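Local coordinates for saframycin Mx1 synthetase B (Legionella pneumophila subsp. pneumophila, PDB 3KXW), which belongs to the ANL clan of AMP-binding enzymes and holds 5'-O-[(S)-(dodecanoyloxy)(hydroxy)phosphoryl]adenosine in a pocket, at residues A[443-446]-A[451-454]; A[325-330]-A[335-340]; A[383-388]-A[392-397]. All coordinates share one frame; numbering follows the deposited sequence.

Contact 1: residues A[443-446]-A[451-454]; sequences LGFL and LYVT. With 1ZZ (5'-O-[(S)-(dodecanoyloxy)(hydroxy)phosphoryl]adenosine), chain B.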
loop_
_atom_site.group_PDB
_atom_site.type_symbol
_atom_site.label_atom_id
_atom_site.label_comp_id
_atom_site.label_asym_id
_atom_site.label_seq_id
_atom_site.Cartn_x
_atom_site.Cartn_y
_atom_site.Cartn_z
ATOM N N LEU A 443 10.761 -14.386 -3.211
ATOM C CA LEU A 443 11.641 -15.448 -2.732
ATOM C C LEU A 443 11.735 -15.356 -1.210
ATOM O O LEU A 443 11.728 -14.265 -0.652
ATOM C CB LEU A 443 13.048 -15.316 -3.302
ATOM C CG LEU A 443 13.228 -15.546 -4.801
ATOM C CD1 LEU A 443 14.668 -15.286 -5.212
ATOM C CD2 LEU A 443 12.811 -16.960 -5.177
ATOM N N GLY A 444 11.813 -16.501 -0.559
ATOM C CA GLY A 444 12.024 -16.527 0.878
ATOM C C GLY A 444 12.220 -17.953 1.346
ATOM O O GLY A 444 12.337 -18.876 0.552
ATOM N N PHE A 445 12.209 -18.119 2.656
ATOM C CA PHE A 445 12.362 -19.423 3.240
ATOM C C PHE A 445 11.588 -19.514 4.541
ATOM O O PHE A 445 11.315 -18.514 5.177
ATOM C CB PHE A 445 13.853 -19.735 3.449
ATOM C CG PHE A 445 14.558 -18.819 4.438
ATOM C CD1 PHE A 445 14.684 -19.173 5.776
ATOM C CD2 PHE A 445 15.125 -17.630 4.015
ATOM C CE1 PHE A 445 15.357 -18.341 6.692
ATOM C CE2 PHE A 445 15.784 -16.791 4.913
ATOM C CZ PHE A 445 15.904 -17.160 6.259
ATOM N N LEU A 446 11.238 -20.737 4.921
ATOM C CA LEU A 446 10.583 -20.998 6.197
ATOM C C LEU A 446 11.620 -21.502 7.194
ATOM O O LEU A 446 12.437 -22.371 6.874
ATOM C CB LEU A 446 9.494 -22.054 6.025
ATOM C CG LEU A 446 8.199 -21.529 5.358
ATOM C CD1 LEU A 446 7.243 -22.654 4.941
ATOM C CD2 LEU A 446 7.475 -20.562 6.285
ATOM N N LEU A 451 8.115 -17.171 8.167
ATOM C CA LEU A 451 8.514 -16.857 6.805
ATOM C C LEU A 451 9.488 -15.692 6.812
ATOM O O LEU A 451 9.189 -14.630 7.362
ATOM C CB LEU A 451 7.279 -16.504 5.962
ATOM C CG LEU A 451 7.642 -16.024 4.556
ATOM C CD1 LEU A 451 8.221 -17.176 3.732
ATOM C CD2 LEU A 451 6.420 -15.435 3.879
ATOM N N TYR A 452 10.638 -15.904 6.176
ATOM C CA TYR A 452 11.654 -14.890 5.975
ATOM C C TYR A 452 11.699 -14.543 4.492
ATOM O O TYR A 452 12.105 -15.355 3.671
ATOM C CB TYR A 452 13.011 -15.387 6.494
ATOM C CG TYR A 452 12.993 -15.518 8.003
ATOM C CD1 TYR A 452 13.479 -14.505 8.807
ATOM C CD2 TYR A 452 12.451 -16.643 8.617
ATOM C CE1 TYR A 452 13.451 -14.614 10.185
ATOM C CE2 TYR A 452 12.409 -16.758 10.001
ATOM C CZ TYR A 452 12.905 -15.728 10.769
ATOM O OH TYR A 452 12.879 -15.819 12.149
ATOM N N VAL A 453 11.206 -13.357 4.144
ATOM C CA VAL A 453 11.218 -12.911 2.752
ATOM C C VAL A 453 12.618 -12.400 2.385
ATOM O O VAL A 453 13.197 -11.582 3.093
ATOM C CB VAL A 453 10.144 -11.824 2.500
ATOM C CG1 VAL A 453 10.162 -11.368 1.037
ATOM C CG2 VAL A 453 8.775 -12.333 2.897
ATOM N N THR A 454 13.182 -12.903 1.289
ATOM C CA THR A 454 14.555 -12.545 0.932
ATOM C C THR A 454 14.679 -11.609 -0.280
ATOM O O THR A 454 15.711 -10.974 -0.470
ATOM C CB THR A 454 15.447 -13.805 0.695
ATOM O OG1 THR A 454 14.852 -14.652 -0.294
ATOM C CG2 THR A 454 15.623 -14.602 1.975
HETATM P P 1ZZ B . 0.814 -5.434 -3.083
HETATM C C1 1ZZ B . -5.447 -3.904 10.050
HETATM N N1 1ZZ B . 5.946 -7.351 0.279
HETATM O O1 1ZZ B . 1.861 -4.980 -0.031
HETATM C C2 1ZZ B . -4.197 -3.905 9.161
HETATM N N2 1ZZ B . 5.075 -7.597 2.324
HETATM O O2 1ZZ B . 0.153 -5.486 -1.558
HETATM C C3 1ZZ B . -3.866 -5.307 8.632
HETATM N N3 1ZZ B . 8.439 -7.882 0.892
HETATM O O3 1ZZ B . 0.070 -6.326 -3.948
HETATM C C4 1ZZ B . -2.915 -5.226 7.429
HETATM N N4 1ZZ B . 8.690 -8.330 3.247
HETATM O O4 1ZZ B . 0.722 -3.912 -3.612
HETATM C C5 1ZZ B . -2.203 -6.558 7.139
HETATM N N5 1ZZ B . 6.936 -8.410 4.788
HETATM O O5 1ZZ B . 2.430 -5.846 -3.055
HETATM C C6 1ZZ B . -1.192 -6.325 6.007
HETATM O O6 1ZZ B . 4.894 -6.347 -1.732
HETATM C C7 1ZZ B . -0.183 -7.410 5.557
HETATM O O7 1ZZ B . 6.767 -8.310 -2.785
HETATM C C8 1ZZ B . 0.894 -7.057 4.512
HETATM O O8 1ZZ B . 4.597 -9.377 -3.319
HETATM C C9 1ZZ B . 0.284 -7.164 3.105
HETATM C C10 1ZZ B . 0.924 -6.220 2.059
HETATM C C11 1ZZ B . 0.035 -6.235 0.784
HETATM C C12 1ZZ B . 0.920 -5.922 -0.437
HETATM C C13 1ZZ B . 2.863 -7.055 -2.471
HETATM C C14 1ZZ B . 4.257 -7.144 -2.544
HETATM C C15 1ZZ B . 4.799 -8.592 -2.256
HETATM C C16 1ZZ B . 6.066 -8.417 -1.926
HETATM C C17 1ZZ B . 5.959 -7.223 -1.109
HETATM C C18 1ZZ B . 4.758 -7.317 1.116
HETATM C C19 1ZZ B . 6.556 -7.795 2.346
HETATM C C20 1ZZ B . 7.036 -7.698 1.141
HETATM C C21 1ZZ B . 9.246 -8.141 1.893
HETATM C C22 1ZZ B . 7.488 -8.184 3.476
#
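Phe445 takes Tyr452 CB over one face of its ring, with Phe445 CZ only 3.4 Å from that CB. This is a CH-pi contact: Tyr452 CB sits 3.6 Å from the Phe445 ring centroid. CG of Phe445 stands between the backbone N and the carbonyl carbon (chi1 64°), which swings the ring across toward Tyr452. The two aromatic planes are almost parallel, 12° apart, yet slid so far that the rings barely overlap. Thr454 CG2 closes the Phe445 ring edge at 3.7 Å from CE2, and Leu373 of strand 371-374 packs on all three side chains. These residues belong to an antiparallel beta hairpin, strands 442-447 and 450-456, with Phe445 and Tyr452 as a hydrogen-bonded pair joined by N-H to O bonds both ways. Gly444 lets the strands close in, its CA 3.0 Å from Tyr452 O. Packing is looser on the opposite face, where Leu446 CD2 meets Leu451 CB at 4.1 Å. Toward the partly exposed end, Leu443 O receives Thr454 N at 2.8 Å, and Val453 turns to the ligand, its CG1 3.5 Å from C21 of the adenine ring.

Contact 2: residues A[325-330]-A[335-340]; sequences PCYGLA and LVTGGT. With 1ZZ (5'-O-[(S)-(dodecanoyloxy)(hydroxy)phosphoryl]adenosine), chain B.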
loop_
_atom_site.group_PDB
_atom_site.type_symbol
_atom_site.label_atom_id
_atom_site.label_comp_id
_atom_site.label_asym_id
_atom_site.label_seq_id
_atom_site.Cartn_x
_atom_site.Cartn_y
_atom_site.Cartn_z
ATOM N N PRO A 325 5.604 -7.272 12.085
ATOM C CA PRO A 325 5.933 -7.546 10.685
ATOM C C PRO A 325 4.883 -8.473 10.100
ATOM O O PRO A 325 4.391 -9.357 10.795
ATOM C CB PRO A 325 7.292 -8.254 10.767
ATOM C CG PRO A 325 7.868 -7.809 12.075
ATOM C CD PRO A 325 6.691 -7.656 12.999
ATOM N N CYS A 326 4.524 -8.267 8.841
ATOM C CA CYS A 326 3.561 -9.158 8.191
ATOM C C CYS A 326 3.819 -9.136 6.700
ATOM O O CYS A 326 4.423 -8.191 6.183
ATOM C CB CYS A 326 2.103 -8.733 8.493
ATOM S SG CYS A 326 1.743 -6.973 8.360
ATOM N N TYR A 327 3.336 -10.159 6.008
ATOM C CA TYR A 327 3.579 -10.285 4.571
ATOM C C TYR A 327 2.257 -10.572 3.863
ATOM O O TYR A 327 1.382 -11.216 4.417
ATOM C CB TYR A 327 4.563 -11.430 4.312
ATOM C CG TYR A 327 4.567 -11.936 2.872
ATOM C CD1 TYR A 327 5.288 -11.280 1.886
ATOM C CD2 TYR A 327 3.846 -13.068 2.510
ATOM C CE1 TYR A 327 5.303 -11.740 0.565
ATOM C CE2 TYR A 327 3.860 -13.520 1.193
ATOM C CZ TYR A 327 4.592 -12.868 0.243
ATOM O OH TYR A 327 4.583 -13.343 -1.054
ATOM N N GLY A 328 2.114 -10.058 2.656
ATOM C CA GLY A 328 0.951 -10.375 1.842
ATOM C C GLY A 328 1.031 -9.695 0.490
ATOM O O GLY A 328 2.016 -9.014 0.182
ATOM N N LEU A 329 -0.001 -9.900 -0.316
ATOM C CA LEU A 329 -0.091 -9.291 -1.644
ATOM C C LEU A 329 -1.527 -9.301 -2.133
ATOM O O LEU A 329 -2.351 -10.070 -1.643
ATOM C CB LEU A 329 0.826 -9.941 -2.677
ATOM C CG LEU A 329 1.194 -11.424 -2.840
ATOM C CD1 LEU A 329 0.482 -12.447 -1.937
ATOM C CD2 LEU A 329 1.306 -11.867 -4.311
ATOM N N ALA A 330 -1.809 -8.453 -3.113
ATOM C CA ALA A 330 -3.184 -8.255 -3.569
ATOM C C ALA A 330 -3.771 -9.550 -4.120
ATOM O O ALA A 330 -4.958 -9.796 -3.987
ATOM C CB ALA A 330 -3.229 -7.181 -4.616
ATOM N N LEU A 335 -3.633 -10.367 3.650
ATOM C CA LEU A 335 -2.721 -10.896 4.680
ATOM C C LEU A 335 -2.399 -12.369 4.478
ATOM O O LEU A 335 -3.317 -13.184 4.425
ATOM C CB LEU A 335 -3.340 -10.679 6.068
ATOM C CG LEU A 335 -2.590 -11.229 7.275
ATOM C CD1 LEU A 335 -1.214 -10.520 7.461
ATOM C CD2 LEU A 335 -3.470 -11.107 8.526
ATOM N N VAL A 336 -1.102 -12.701 4.419
ATOM C CA VAL A 336 -0.622 -14.079 4.196
ATOM C C VAL A 336 0.119 -14.622 5.413
ATOM O O VAL A 336 -0.152 -15.743 5.844
ATOM C CB VAL A 336 0.284 -14.172 2.937
ATOM C CG1 VAL A 336 0.925 -15.577 2.771
ATOM C CG2 VAL A 336 -0.538 -13.827 1.706
ATOM N N THR A 337 1.036 -13.830 5.970
ATOM C CA THR A 337 1.746 -14.237 7.190
ATOM C C THR A 337 1.791 -13.118 8.223
ATOM O O THR A 337 1.797 -11.950 7.874
ATOM C CB THR A 337 3.223 -14.693 6.913
ATOM O OG1 THR A 337 4.036 -13.572 6.538
ATOM C CG2 THR A 337 3.279 -15.716 5.810
ATOM N N GLY A 338 1.832 -13.500 9.500
ATOM C CA GLY A 338 1.985 -12.567 10.591
ATOM C C GLY A 338 2.168 -13.322 11.891
ATOM O O GLY A 338 1.758 -14.478 12.002
ATOM N N GLY A 339 2.784 -12.685 12.874
ATOM C CA GLY A 339 3.051 -13.381 14.121
ATOM C C GLY A 339 1.932 -13.265 15.133
ATOM O O GLY A 339 0.763 -13.099 14.779
ATOM N N THR A 340 2.306 -13.330 16.411
ATOM C CA THR A 340 1.376 -13.139 17.514
ATOM C C THR A 340 1.526 -11.716 18.077
ATOM O O THR A 340 2.609 -11.326 18.511
ATOM C CB THR A 340 1.659 -14.157 18.633
ATOM O OG1 THR A 340 1.548 -15.490 18.106
ATOM C CG2 THR A 340 0.686 -13.971 19.783
HETATM P P 1ZZ B . 0.814 -5.434 -3.083
HETATM C C1 1ZZ B . -5.447 -3.904 10.050
HETATM N N1 1ZZ B . 5.946 -7.351 0.279
HETATM O O1 1ZZ B . 1.861 -4.980 -0.031
HETATM C C2 1ZZ B . -4.197 -3.905 9.161
HETATM N N2 1ZZ B . 5.075 -7.597 2.324
HETATM O O2 1ZZ B . 0.153 -5.486 -1.558
HETATM C C3 1ZZ B . -3.866 -5.307 8.632
HETATM N N3 1ZZ B . 8.439 -7.882 0.892
HETATM O O3 1ZZ B . 0.070 -6.326 -3.948
HETATM C C4 1ZZ B . -2.915 -5.226 7.429
HETATM N N4 1ZZ B . 8.690 -8.330 3.247
HETATM O O4 1ZZ B . 0.722 -3.912 -3.612
HETATM C C5 1ZZ B . -2.203 -6.558 7.139
HETATM N N5 1ZZ B . 6.936 -8.410 4.788
HETATM O O5 1ZZ B . 2.430 -5.846 -3.055
HETATM C C6 1ZZ B . -1.192 -6.325 6.007
HETATM O O6 1ZZ B . 4.894 -6.347 -1.732
HETATM C C7 1ZZ B . -0.183 -7.410 5.557
HETATM O O7 1ZZ B . 6.767 -8.310 -2.785
HETATM C C8 1ZZ B . 0.894 -7.057 4.512
HETATM O O8 1ZZ B . 4.597 -9.377 -3.319
HETATM C C9 1ZZ B . 0.284 -7.164 3.105
HETATM C C10 1ZZ B . 0.924 -6.220 2.059
HETATM C C11 1ZZ B . 0.035 -6.235 0.784
HETATM C C12 1ZZ B . 0.920 -5.922 -0.437
HETATM C C13 1ZZ B . 2.863 -7.055 -2.471
HETATM C C14 1ZZ B . 4.257 -7.144 -2.544
HETATM C C15 1ZZ B . 4.799 -8.592 -2.256
HETATM C C16 1ZZ B . 6.066 -8.417 -1.926
HETATM C C17 1ZZ B . 5.959 -7.223 -1.109
HETATM C C18 1ZZ B . 4.758 -7.317 1.116
HETATM C C19 1ZZ B . 6.556 -7.795 2.346
HETATM C C20 1ZZ B . 7.036 -7.698 1.141
HETATM C C21 1ZZ B . 9.246 -8.141 1.893
HETATM C C22 1ZZ B . 7.488 -8.184 3.476
HETATM O O HOH W 1 4.599 -10.644 13.043
#
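With CG trans to its backbone N (chi1 162°), Tyr327 runs its ring alongside Val336, while Thr337 tucks OG1 between its own N and carbonyl carbon (chi1 70°) and so brings it against Tyr327 CB, 3.1 Å away. Both residues face Tyr327 because the hairpin of strands 323-328 and 335-338 contains a classic beta bulge. Tyr327 O accepts two N-H groups, Val336 N at 2.9 Å in the carbonyl plane and Thr337 N at 3.1 Å, tilted from it; Tyr327 N returns a bond to Thr337 O. Val336 CB lies 3.8 Å from Tyr327 CD2, and its CG2 branch extends to Gly328 CA and Leu329 CD1. The polar ends are tied down from outside, Tyr327 OH by Asp442 and Thr337 OG1 by Ser376 O. Tyr327-Gly328 probably belongs to the motif A5 signature of the ANL clan, and here it lines the ligand pocket. Cys326 O receives the adenine amino group N5 at 2.9 Å, and Leu335 CD1 packs on the acyl chain. Farther along, a water bridges Pro325 O and Gly339 N. At the other end, Ala330 N donates to the phosphate oxygen O3 of the ligand, 3.0 Å away.

Contact 3: residues A[383-388]-A[392-397]; sequences VKIIDP and IPCDFD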
loop_
_atom_site.group_PDB
_atom_site.type_symbol
_atom_site.label_atom_id
_atom_site.label_comp_id
_atom_site.label_asym_id
_atom_site.label_seq_id
_atom_site.Cartn_x
_atom_site.Cartn_y
_atom_site.Cartn_z
ATOM N N VAL A 383 1.324 -21.570 3.136
ATOM C CA VAL A 383 2.510 -21.095 2.417
ATOM C C VAL A 383 3.448 -22.272 2.131
ATOM O O VAL A 383 3.789 -23.027 3.039
ATOM C CB VAL A 383 3.305 -20.060 3.264
ATOM C CG1 VAL A 383 4.708 -19.836 2.673
ATOM C CG2 VAL A 383 2.544 -18.755 3.367
ATOM N N LYS A 384 3.821 -22.464 0.872
ATOM C CA LYS A 384 4.860 -23.420 0.512
ATOM C C LYS A 384 6.042 -22.726 -0.156
ATOM O O LYS A 384 5.868 -21.758 -0.890
ATOM C CB LYS A 384 4.306 -24.506 -0.426
ATOM C CG LYS A 384 3.497 -25.552 0.300
ATOM C CD LYS A 384 3.134 -26.691 -0.636
ATOM C CE LYS A 384 2.244 -27.724 0.061
ATOM N NZ LYS A 384 2.767 -28.037 1.402
ATOM N N ILE A 385 7.250 -23.209 0.107
ATOM C CA ILE A 385 8.431 -22.677 -0.551
ATOM C C ILE A 385 8.788 -23.672 -1.641
ATOM O O ILE A 385 9.146 -24.818 -1.356
ATOM C CB ILE A 385 9.632 -22.483 0.412
ATOM C CG1 ILE A 385 9.223 -21.727 1.677
ATOM C CG2 ILE A 385 10.776 -21.759 -0.298
ATOM C CD1 ILE A 385 8.767 -20.259 1.416
ATOM N N ILE A 386 8.664 -23.227 -2.885
ATOM C CA ILE A 386 8.809 -24.087 -4.044
ATOM C C ILE A 386 9.866 -23.520 -4.996
ATOM O O ILE A 386 9.848 -22.331 -5.305
ATOM C CB ILE A 386 7.478 -24.175 -4.822
ATOM C CG1 ILE A 386 6.314 -24.602 -3.915
ATOM C CG2 ILE A 386 7.621 -25.082 -6.042
ATOM C CD1 ILE A 386 6.429 -26.011 -3.327
ATOM N N ASP A 387 10.799 -24.361 -5.445
ATOM C CA ASP A 387 11.782 -23.944 -6.449
ATOM C C ASP A 387 11.075 -23.506 -7.746
ATOM O O ASP A 387 10.310 -24.274 -8.326
ATOM C CB ASP A 387 12.790 -25.083 -6.679
ATOM C CG ASP A 387 13.900 -24.708 -7.636
ATOM O OD1 ASP A 387 13.611 -24.320 -8.779
ATOM O OD2 ASP A 387 15.071 -24.846 -7.259
ATOM N N PRO A 388 11.302 -22.249 -8.185
ATOM C CA PRO A 388 10.480 -21.656 -9.255
ATOM C C PRO A 388 10.773 -22.258 -10.621
ATOM O O PRO A 388 9.992 -22.089 -11.563
ATOM C CB PRO A 388 10.888 -20.178 -9.271
ATOM C CG PRO A 388 12.138 -20.070 -8.473
ATOM C CD PRO A 388 12.335 -21.327 -7.672
ATOM N N ILE A 392 9.980 -28.201 -7.537
ATOM C CA ILE A 392 10.119 -29.126 -6.428
ATOM C C ILE A 392 10.157 -28.367 -5.094
ATOM O O ILE A 392 10.842 -27.356 -4.976
ATOM C CB ILE A 392 11.390 -29.954 -6.610
ATOM C CG1 ILE A 392 11.319 -30.734 -7.937
ATOM C CG2 ILE A 392 11.607 -30.885 -5.415
ATOM C CD1 ILE A 392 12.662 -31.316 -8.366
ATOM N N PRO A 393 9.429 -28.857 -4.086
ATOM C CA PRO A 393 9.410 -28.183 -2.781
ATOM C C PRO A 393 10.797 -28.006 -2.193
ATOM O O PRO A 393 11.675 -28.869 -2.340
ATOM C CB PRO A 393 8.584 -29.123 -1.905
ATOM C CG PRO A 393 7.701 -29.852 -2.872
ATOM C CD PRO A 393 8.538 -30.024 -4.117
ATOM N N CYS A 394 11.005 -26.874 -1.534
ATOM C CA CYS A 394 12.286 -26.607 -0.892
ATOM C C CYS A 394 12.260 -27.143 0.528
ATOM O O CYS A 394 11.214 -27.191 1.138
ATOM C CB CYS A 394 12.532 -25.102 -0.828
ATOM S SG CYS A 394 12.816 -24.360 -2.414
ATOM N N ASP A 395 13.424 -27.534 1.045
ATOM C CA ASP A 395 13.578 -27.825 2.461
ATOM C C ASP A 395 13.399 -26.546 3.299
ATOM O O ASP A 395 13.495 -25.432 2.777
ATOM C CB ASP A 395 14.995 -28.362 2.733
ATOM C CG ASP A 395 15.222 -29.772 2.201
ATOM O OD1 ASP A 395 14.252 -30.500 1.892
ATOM O OD2 ASP A 395 16.402 -30.168 2.118
ATOM N N PHE A 396 13.158 -26.701 4.596
ATOM C CA PHE A 396 13.260 -25.554 5.501
ATOM C C PHE A 396 14.685 -24.991 5.414
ATOM O O PHE A 396 15.639 -25.733 5.145
ATOM C CB PHE A 396 12.923 -25.933 6.949
ATOM C CG PHE A 396 11.524 -26.464 7.144
ATOM C CD1 PHE A 396 10.455 -25.974 6.397
ATOM C CD2 PHE A 396 11.271 -27.416 8.115
ATOM C CE1 PHE A 396 9.177 -26.448 6.595
ATOM C CE2 PHE A 396 9.987 -27.898 8.323
ATOM C CZ PHE A 396 8.937 -27.417 7.560
ATOM N N ASP A 397 14.831 -23.688 5.625
ATOM C CA ASP A 397 16.116 -23.007 5.461
ATOM C C ASP A 397 16.641 -23.135 4.045
ATOM O O ASP A 397 17.846 -23.049 3.802
ATOM C CB ASP A 397 17.155 -23.521 6.472
ATOM C CG ASP A 397 16.749 -23.253 7.889
ATOM O OD1 ASP A 397 15.932 -22.337 8.110
ATOM O OD2 ASP A 397 17.238 -23.934 8.794
#
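The puckered Pro393 ring receives Ile386 CD1 over one face, the methyl lying 4.0 Å from Pro393 CB and 3.7 Å from Pro393 CA. Ile386 and Pro393 extend alongside each other in a common direction. The planar group, the carboxylate of Asp387, is turned from this meeting: CG is trans to the backbone N (chi1 -176°), and OD1 accepts the backbone N-H groups of Asp389 and Thr390, an Asx turn that fixes the bend joining the two segments. The side chain of Asp387 touches the other segment through CB, 3.4 Å from Ile392 O. Two backbone bonds flank the single bridge between Ile386 and Pro393. Cys394 N donates to Ile385 O at 2.8 Å in an almost straight bond (172°), and Asp387 N donates to Ile392 O at 3.0 Å, reaching it from above the carbonyl plane. Pro393, without an N-H, occupies the position between them that needs none. Cys394 directs its CB toward the strand, where it meets Ile385 CG2 at 3.8 Å, and its SG lies 3.6 Å from Asp387 N, a packing contact. Ile392 and Pro393 are exposed, whereas Ile385 and Ile386 are buried. Past Cys394 the loop moves off the strand, and Asp395 forms a salt bridge with Arg359. Strand 382-386 is thus bordered by this irregular segment near its end and pairs with strand 400-405, where backbone hydrogen bonds join Ile386 to Glu401 and Lys384 to Trp403, while Ile385 packs on Ile402 and on Leu446 of strand 442-447.

In the fold
Along the chain contact 2 comes first, then contact 3, then contact 1. Contacts 1 and 3 both reach one antiparallel sheet, contact 3 through strand 382-386 alone, their centres about 10 Å apart: strand 400-405 pairs with both 382-386 and 442-447, and Leu446 O probably accepts a hydrogen bond from Asp397 N. Contact 2 lies in a separate mixed sheet, its centre about 12 Å from that of contact 1 and 18 Å from that of contact 3. Leu451 and Val453 pack on Tyr327, and Val383 on Val336. Contacts 1 and 2 thus bring two sheets together to line the ligand pocket, whereas contact 3 is structural packing farther off, the side chain of Ile385 being about 12 Å from the ligand.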